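Local coordinates for protein tRNA (guanine-N(1)-)-methyltransferase (Aquifex aeolicus, PDB 1OY5) that probably methylates guanosine-37 of various tRNAs at N1, using S-adenosyl-L-methionine as the methyl donor, at residues F46-Q51 / I70-D75; I112-Y117 / I144-V149. All coordinates share one frame; numbering follows the deposited sequence.

Interaction 1: F46-Q51 / I70-D75; sequences FAPKGQ and IYEAYD
Phe46 lays one face of its ring against the backbone of Ala73 of helix 67-81. The CA of Ala73 sits 4.0 Å from the centroid of the Phe46 ring and 19° off the ring normal. This is a CH-pi contact, displaced toward the rim of the ring. Of the ring atoms, Phe46 CD1 comes to 3.8 Å from Ala73 CA. The methyl group of Ala73 adds an apolar touch, its CB lying 4.1 Å from CG of Phe46. The Phe46 ring reaches the helix because CG stands anti to the carbonyl carbon and beside the backbone N, chi1 -74°.

Glu72 completes the helix side. Glu72 CB lies 3.7 Å from Phe46 O. The Glu72 chain then bends at chi2 (53°), and Glu72 OE1 comes 4.0 Å from CG of Pro48, a loose touch at the exposed border.

Further out, Tyr76 of the same helix meets the Phe46 ring edge-to-face. Ala73 also packs on Leu11 of strand 6-12. Across the dimer, Glu72 packs on Tyr188 of the second subunit, and Asp75 OD1 forms a salt bridge with NH2 of Arg189 of that subunit.

An alanine in place of Phe46 would probably open a gap over the backbone of Ala73 and leave Tyr76 without its ring partner. The contact thus fastens the loop after strand 36-42 to the helix by an aromatic face and aliphatic carbons. Between these two segments, cohesion comes from dispersion and CH-pi contact, without hydrogen bonds or salt bridges.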
ATOM      1  N   PHE A  46      18.831   3.584 -16.978  1.00 27.83           N
ATOM      2  CA  PHE A  46      20.080   3.915 -16.305  1.00 26.77           C
ATOM      3  C   PHE A  46      20.960   2.741 -16.100  1.00 26.35           C
ATOM      4  O   PHE A  46      21.921   2.867 -15.391  1.00 26.98           O
ATOM      5  CB  PHE A  46      19.824   4.547 -14.949  1.00 26.93           C
ATOM      6  CG  PHE A  46      19.339   5.941 -15.033  1.00 25.40           C
ATOM      7  CD1 PHE A  46      20.233   6.986 -15.038  1.00 24.10           C
ATOM      8  CD2 PHE A  46      17.983   6.207 -15.129  1.00 27.90           C
ATOM      9  CE1 PHE A  46      19.807   8.302 -15.145  1.00 23.14           C
ATOM     10  CE2 PHE A  46      17.521   7.532 -15.234  1.00 26.88           C
ATOM     11  CZ  PHE A  46      18.473   8.588 -15.248  1.00 25.56           C
ATOM     12  N   ALA A  47      20.625   1.602 -16.687  1.00 25.99           N
ATOM     13  CA  ALA A  47      21.441   0.427 -16.547  1.00 25.67           C
ATOM     14  C   ALA A  47      22.624   0.548 -17.550  1.00 25.57           C
ATOM     15  O   ALA A  47      22.451   0.457 -18.776  1.00 24.90           O
ATOM     16  CB  ALA A  47      20.595  -0.804 -16.806  1.00 25.77           C
ATOM     17  N   PRO A  48      23.818   0.748 -17.020  1.00 25.53           N
ATOM     18  CA  PRO A  48      25.026   0.802 -17.835  1.00 26.00           C
ATOM     19  C   PRO A  48      25.064  -0.305 -18.916  1.00 25.71           C
ATOM     20  O   PRO A  48      24.675  -0.046 -20.050  1.00 25.92           O
ATOM     21  CB  PRO A  48      26.145   0.644 -16.781  1.00 26.06           C
ATOM     22  CG  PRO A  48      25.593   1.215 -15.553  1.00 25.35           C
ATOM     23  CD  PRO A  48      24.128   0.912 -15.586  1.00 26.06           C
ATOM     24  N   LYS A  49      25.541  -1.496 -18.583  1.00 25.21           N
ATOM     25  CA  LYS A  49      25.526  -2.624 -19.512  1.00 25.16           C
ATOM     26  C   LYS A  49      24.108  -3.229 -19.677  1.00 24.36           C
ATOM     27  O   LYS A  49      23.933  -4.413 -19.609  1.00 23.64           O
ATOM     28  CB  LYS A  49      26.512  -3.705 -19.025  1.00 25.16           C
ATOM     29  CG  LYS A  49      27.676  -3.223 -18.203  1.00 25.93           C
ATOM     30  CD  LYS A  49      28.498  -4.405 -17.727  1.00 28.07           C
ATOM     31  CE  LYS A  49      28.782  -4.332 -16.254  1.00 30.25           C
ATOM     32  NZ  LYS A  49      29.953  -5.186 -15.890  1.00 31.02           N
ATOM     33  N   GLY A  50      23.107  -2.399 -19.951  1.00 24.90           N
ATOM     34  CA  GLY A  50      21.673  -2.765 -19.933  1.00 24.58           C
ATOM     35  C   GLY A  50      21.051  -3.758 -18.933  1.00 24.58           C
ATOM     36  O   GLY A  50      19.942  -4.212 -19.123  1.00 25.04           O
ATOM     37  N   GLN A  51      21.718  -4.070 -17.833  1.00 24.46           N
ATOM     38  CA  GLN A  51      21.267  -5.107 -16.912  1.00 23.82           C
ATOM     39  C   GLN A  51      20.749  -4.569 -15.570  1.00 22.48           C
ATOM     40  O   GLN A  51      21.537  -4.104 -14.813  1.00 23.04           O
ATOM     41  CB  GLN A  51      22.515  -5.910 -16.634  1.00 24.01           C
ATOM     42  CG  GLN A  51      22.383  -7.369 -16.441  1.00 26.26           C
ATOM     43  CD  GLN A  51      23.767  -7.986 -16.300  1.00 29.55           C
ATOM     44  OE1 GLN A  51      24.675  -7.369 -15.694  1.00 30.48           O
ATOM     45  NE2 GLN A  51      23.958  -9.175 -16.887  1.00 30.86           N
ATOM     46  N   ILE A  70      20.949   1.969  -9.963  1.00 21.95           N
ATOM     47  CA  ILE A  70      20.445   2.811  -8.879  1.00 22.10           C
ATOM     48  C   ILE A  70      21.422   3.950  -8.553  1.00 22.34           C
ATOM     49  O   ILE A  70      21.008   5.065  -8.294  1.00 22.77           O
ATOM     50  CB  ILE A  70      20.139   1.963  -7.650  1.00 21.93           C
ATOM     51  CG1 ILE A  70      18.938   1.058  -7.932  1.00 18.79           C
ATOM     52  CG2 ILE A  70      19.889   2.850  -6.414  1.00 21.72           C
ATOM     53  CD1 ILE A  70      18.713   0.087  -6.832  1.00 18.91           C
ATOM     54  N   TYR A  71      22.718   3.675  -8.554  1.00 23.25           N
ATOM     55  CA  TYR A  71      23.709   4.728  -8.255  1.00 23.86           C
ATOM     56  C   TYR A  71      23.733   5.777  -9.378  1.00 24.06           C
ATOM     57  O   TYR A  71      23.791   6.981  -9.144  1.00 23.64           O
ATOM     58  CB  TYR A  71      25.099   4.130  -8.036  1.00 23.48           C
ATOM     59  CG  TYR A  71      25.426   3.935  -6.586  1.00 24.28           C
ATOM     60  CD1 TYR A  71      25.812   5.009  -5.789  1.00 25.95           C
ATOM     61  CD2 TYR A  71      25.345   2.685  -5.997  1.00 26.60           C
ATOM     62  CE1 TYR A  71      26.116   4.839  -4.449  1.00 24.84           C
ATOM     63  CE2 TYR A  71      25.645   2.503  -4.657  1.00 27.58           C
ATOM     64  CZ  TYR A  71      26.036   3.592  -3.895  1.00 25.51           C
ATOM     65  OH  TYR A  71      26.327   3.409  -2.578  1.00 24.34           O
ATOM     66  N   GLU A  72      23.680   5.289 -10.601  1.00 24.43           N
ATOM     67  CA  GLU A  72      23.570   6.139 -11.776  1.00 25.18           C
ATOM     68  C   GLU A  72      22.287   7.016 -11.677  1.00 24.17           C
ATOM     69  O   GLU A  72      22.315   8.214 -11.879  1.00 23.89           O
ATOM     70  CB  GLU A  72      23.485   5.235 -13.009  1.00 26.02           C
ATOM     71  CG  GLU A  72      24.400   5.577 -14.158  1.00 28.68           C
ATOM     72  CD  GLU A  72      25.833   5.706 -13.749  1.00 31.97           C
ATOM     73  OE1 GLU A  72      26.516   4.667 -13.668  1.00 32.95           O
ATOM     74  OE2 GLU A  72      26.274   6.861 -13.513  1.00 37.01           O
ATOM     75  N   ALA A  73      21.156   6.411 -11.360  1.00 23.06           N
ATOM     76  CA  ALA A  73      19.932   7.175 -11.250  1.00 22.34           C
ATOM     77  C   ALA A  73      20.035   8.263 -10.156  1.00 21.96           C
ATOM     78  O   ALA A  73      19.570   9.402 -10.339  1.00 20.09           O
ATOM     79  CB  ALA A  73      18.783   6.258 -10.964  1.00 21.94           C
ATOM     80  N   TYR A  74      20.608   7.871  -9.013  1.00 22.22           N
ATOM     81  CA  TYR A  74      20.852   8.762  -7.892  1.00 22.13           C
ATOM     82  C   TYR A  74      21.699   9.946  -8.372  1.00 22.73           C
ATOM     83  O   TYR A  74      21.302  11.106  -8.196  1.00 22.50           O
ATOM     84  CB  TYR A  74      21.537   7.979  -6.759  1.00 22.57           C
ATOM     85  CG  TYR A  74      21.992   8.801  -5.561  1.00 20.40           C
ATOM     86  CD1 TYR A  74      23.327   9.139  -5.406  1.00 21.53           C
ATOM     87  CD2 TYR A  74      21.106   9.212  -4.596  1.00 21.55           C
ATOM     88  CE1 TYR A  74      23.775   9.876  -4.333  1.00 21.85           C
ATOM     89  CE2 TYR A  74      21.536   9.956  -3.500  1.00 22.90           C
ATOM     90  CZ  TYR A  74      22.887  10.283  -3.392  1.00 23.87           C
ATOM     91  OH  TYR A  74      23.365  11.039  -2.370  1.00 25.82           O
ATOM     92  N   ASP A  75      22.842   9.640  -8.997  1.00 22.96           N
ATOM     93  CA  ASP A  75      23.739  10.647  -9.530  1.00 23.73           C
ATOM     94  C   ASP A  75      22.996  11.627 -10.410  1.00 23.89           C
ATOM     95  O   ASP A  75      23.126  12.831 -10.239  1.00 25.37           O
ATOM     96  CB  ASP A  75      24.884  10.019 -10.336  1.00 23.87           C
ATOM     97  CG  ASP A  75      25.898   9.310  -9.455  1.00 26.53           C
ATOM     98  OD1 ASP A  75      26.816   8.645  -9.991  1.00 30.69           O
ATOM     99  OD2 ASP A  75      25.857   9.347  -8.208  1.00 29.90           O
TER

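Interaction 2: I112-Y117 / I144-V149; sequences IICGRY and IVALAV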
ATOM      1  N   ILE A 112      12.686   7.711  -3.860  1.00 23.85           N
ATOM      2  CA  ILE A 112      12.237   6.454  -3.300  1.00 23.71           C
ATOM      3  C   ILE A 112      12.702   5.343  -4.210  1.00 23.49           C
ATOM      4  O   ILE A 112      12.337   5.294  -5.364  1.00 22.69           O
ATOM      5  CB  ILE A 112      10.724   6.420  -3.215  1.00 23.68           C
ATOM      6  CG1 ILE A 112      10.203   7.555  -2.354  1.00 24.84           C
ATOM      7  CG2 ILE A 112      10.272   5.103  -2.647  1.00 25.60           C
ATOM      8  CD1 ILE A 112       8.693   7.690  -2.452  1.00 27.65           C
ATOM      9  N   ILE A 113      13.521   4.456  -3.676  1.00 24.13           N
ATOM     10  CA  ILE A 113      14.060   3.347  -4.433  1.00 24.01           C
ATOM     11  C   ILE A 113      13.102   2.189  -4.221  1.00 24.83           C
ATOM     12  O   ILE A 113      12.988   1.729  -3.098  1.00 23.23           O
ATOM     13  CB  ILE A 113      15.457   2.964  -3.903  1.00 23.82           C
ATOM     14  CG1 ILE A 113      16.421   4.141  -4.025  1.00 22.64           C
ATOM     15  CG2 ILE A 113      16.026   1.804  -4.695  1.00 25.33           C
ATOM     16  CD1 ILE A 113      17.749   3.915  -3.450  1.00 18.47           C
ATOM     17  N   CYS A 114      12.438   1.720  -5.295  1.00 25.57           N
ATOM     18  CA  CYS A 114      11.461   0.664  -5.176  1.00 27.15           C
ATOM     19  C   CYS A 114      12.138  -0.695  -5.239  1.00 27.57           C
ATOM     20  O   CYS A 114      12.705  -1.042  -6.220  1.00 28.06           O
ATOM     21  CB  CYS A 114      10.372   0.788  -6.246  1.00 26.72           C
ATOM     22  SG  CYS A 114       9.364   2.278  -6.147  1.00 31.71           S
ATOM     23  N   GLY A 115      12.085  -1.464  -4.166  1.00 29.66           N
ATOM     24  CA  GLY A 115      12.683  -2.787  -4.164  1.00 30.67           C
ATOM     25  C   GLY A 115      11.973  -3.786  -5.081  1.00 31.92           C
ATOM     26  O   GLY A 115      10.854  -3.533  -5.606  1.00 31.88           O
ATOM     27  N   ARG A 116      12.665  -4.900  -5.326  1.00 32.58           N
ATOM     28  CA  ARG A 116      12.148  -6.003  -6.132  1.00 33.20           C
ATOM     29  C   ARG A 116      12.932  -7.262  -5.866  1.00 32.57           C
ATOM     30  O   ARG A 116      14.041  -7.229  -5.334  1.00 32.33           O
ATOM     31  CB  ARG A 116      12.281  -5.726  -7.618  1.00 34.21           C
ATOM     32  CG  ARG A 116      11.758  -4.407  -8.102  1.00 36.75           C
ATOM     33  CD  ARG A 116      10.240  -4.346  -8.256  1.00 39.60           C
ATOM     34  NE  ARG A 116       9.640  -5.498  -8.908  1.00 38.15           N
ATOM     35  CZ  ARG A 116       8.338  -5.713  -8.911  1.00 41.90           C
ATOM     36  NH1 ARG A 116       7.510  -4.833  -8.350  1.00 43.52           N
ATOM     37  NH2 ARG A 116       7.837  -6.789  -9.491  1.00 45.02           N
ATOM     38  N   TYR A 117      12.352  -8.386  -6.266  1.00 32.31           N
ATOM     39  CA  TYR A 117      13.028  -9.690  -6.167  1.00 31.95           C
ATOM     40  C   TYR A 117      13.534 -10.021  -4.748  1.00 31.34           C
ATOM     41  O   TYR A 117      12.845  -9.820  -3.761  1.00 30.71           O
ATOM     42  CB  TYR A 117      14.164  -9.756  -7.222  1.00 31.77           C
ATOM     43  CG  TYR A 117      13.672  -9.340  -8.604  1.00 31.41           C
ATOM     44  CD1 TYR A 117      14.222  -8.247  -9.273  1.00 29.22           C
ATOM     45  CD2 TYR A 117      12.605 -10.005  -9.201  1.00 31.74           C
ATOM     46  CE1 TYR A 117      13.749  -7.854 -10.492  1.00 28.87           C
ATOM     47  CE2 TYR A 117      12.118  -9.612 -10.429  1.00 32.59           C
ATOM     48  CZ  TYR A 117      12.691  -8.531 -11.073  1.00 31.22           C
ATOM     49  OH  TYR A 117      12.180  -8.174 -12.305  1.00 30.78           O
ATOM     50  N   ILE A 144       3.940  -0.082  -4.680  1.00 20.54           N
ATOM     51  CA  ILE A 144       2.752   0.189  -3.884  1.00 21.08           C
ATOM     52  C   ILE A 144       3.051   1.000  -2.613  1.00 21.12           C
ATOM     53  O   ILE A 144       2.211   1.761  -2.138  1.00 21.69           O
ATOM     54  CB  ILE A 144       2.098  -1.186  -3.515  1.00 20.92           C
ATOM     55  CG1 ILE A 144       1.326  -1.727  -4.707  1.00 22.88           C
ATOM     56  CG2 ILE A 144       1.180  -1.066  -2.380  1.00 20.90           C
ATOM     57  CD1 ILE A 144       0.963  -3.209  -4.564  1.00 24.98           C
ATOM     58  N   VAL A 145       4.244   0.840  -2.068  1.00 21.06           N
ATOM     59  CA  VAL A 145       4.617   1.522  -0.851  1.00 21.08           C
ATOM     60  C   VAL A 145       5.053   2.908  -1.204  1.00 20.95           C
ATOM     61  O   VAL A 145       4.823   3.877  -0.455  1.00 20.86           O
ATOM     62  CB  VAL A 145       5.694   0.770  -0.076  1.00 21.05           C
ATOM     63  CG1 VAL A 145       6.266   1.628   1.024  1.00 21.76           C
ATOM     64  CG2 VAL A 145       5.083  -0.530   0.520  1.00 21.56           C
ATOM     65  N   ALA A 146       5.644   3.016  -2.374  1.00 20.50           N
ATOM     66  CA  ALA A 146       6.057   4.326  -2.858  1.00 20.58           C
ATOM     67  C   ALA A 146       4.823   5.176  -3.076  1.00 20.44           C
ATOM     68  O   ALA A 146       4.807   6.366  -2.714  1.00 21.33           O
ATOM     69  CB  ALA A 146       6.851   4.196  -4.161  1.00 19.62           C
ATOM     70  N   LEU A 147       3.790   4.582  -3.670  1.00 19.62           N
ATOM     71  CA  LEU A 147       2.599   5.342  -3.992  1.00 19.95           C
ATOM     72  C   LEU A 147       1.905   5.779  -2.683  1.00 20.69           C
ATOM     73  O   LEU A 147       1.527   6.951  -2.516  1.00 20.14           O
ATOM     74  CB  LEU A 147       1.689   4.556  -4.914  1.00 20.25           C
ATOM     75  CG  LEU A 147       2.156   4.257  -6.356  1.00 18.81           C
ATOM     76  CD1 LEU A 147       1.133   3.363  -7.046  1.00 20.78           C
ATOM     77  CD2 LEU A 147       2.331   5.500  -7.163  1.00 17.37           C
ATOM     78  N   ALA A 148       1.802   4.851  -1.734  1.00 20.49           N
ATOM     79  CA  ALA A 148       1.236   5.178  -0.453  1.00 20.79           C
ATOM     80  C   ALA A 148       1.964   6.395   0.118  1.00 20.96           C
ATOM     81  O   ALA A 148       1.351   7.376   0.497  1.00 21.36           O
ATOM     82  CB  ALA A 148       1.375   4.020   0.465  1.00 21.40           C
ATOM     83  N   VAL A 149       3.284   6.345   0.131  1.00 20.89           N
ATOM     84  CA  VAL A 149       4.064   7.460   0.625  1.00 20.73           C
ATOM     85  C   VAL A 149       3.733   8.790  -0.134  1.00 21.14           C
ATOM     86  O   VAL A 149       3.549   9.833   0.484  1.00 18.81           O
ATOM     87  CB  VAL A 149       5.561   7.151   0.537  1.00 19.81           C
ATOM     88  CG1 VAL A 149       6.365   8.378   0.822  1.00 21.36           C
ATOM     89  CG2 VAL A 149       5.950   6.062   1.508  1.00 19.34           C
TER
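Ile112 and Cys114 of strand 109-114 rest on Ala146 and Val149 of helix 143-155, a helix-on-sheet packing in the SPOUT-type methyltransferase fold. The strand is the central one of a five-stranded parallel sheet. The short strand and helix axes run nearly antiparallel, at 154°, and come within 8.8 Å.

Ile112 uses both of its branches. Ile112 CG2 is anti to the backbone N and meets CB of Ala146 at 3.8 Å. The other branch extends through CG1, with chi2 170°, and carries Ile112 CD1 one helical turn along, to 4.1 Å from CG1 of Val149. That methyl of Val149 is itself anti to its backbone N, chi1 170°. The two side chains lie alongside each other, pointing opposite ways.

All four residues are buried, and Val10 of strand 6-12 touches both Cys114 and Ala146. Just after the strand comes Gly115, a probable S-adenosyl-L-methionine site by similarity. Arg116 follows, and its NH1 forms a salt bridge with Glu143 OE2 at the start of the helix. The other side of the helix meets the second subunit, where Leu147 and Ala148 pack on Ile144 of that subunit.

The methyl of Ala146 is shared by two strand residues: besides touching Ile112, Ala146 CB meets SG of Cys114 at 3.7 Å.

From the N terminus, the chain runs through strands 6-12 and 36-42 before reaching interaction 1. That contact closes a loop of 18 residues, which includes the antiparallel pair 53-54 and 64-65, by bringing 46-51 against helix 67-81. The chain then passes strand 85-89 and helix 98-105. Interaction 2 closes a second loop, of 26 residues, between strand 109-114 and helix 143-155. The loops follow in series and neither nest nor cross. The centres of interactions 1 and 2 lie about 18 Å apart, yet the two touch where Ile70 CG2 packs 3.8 Å from Ile113 CD1. This ties helix 67-81 to strand 109-114, and interaction 2 ties helix 143-155 to the same strand. Both reach the second subunit.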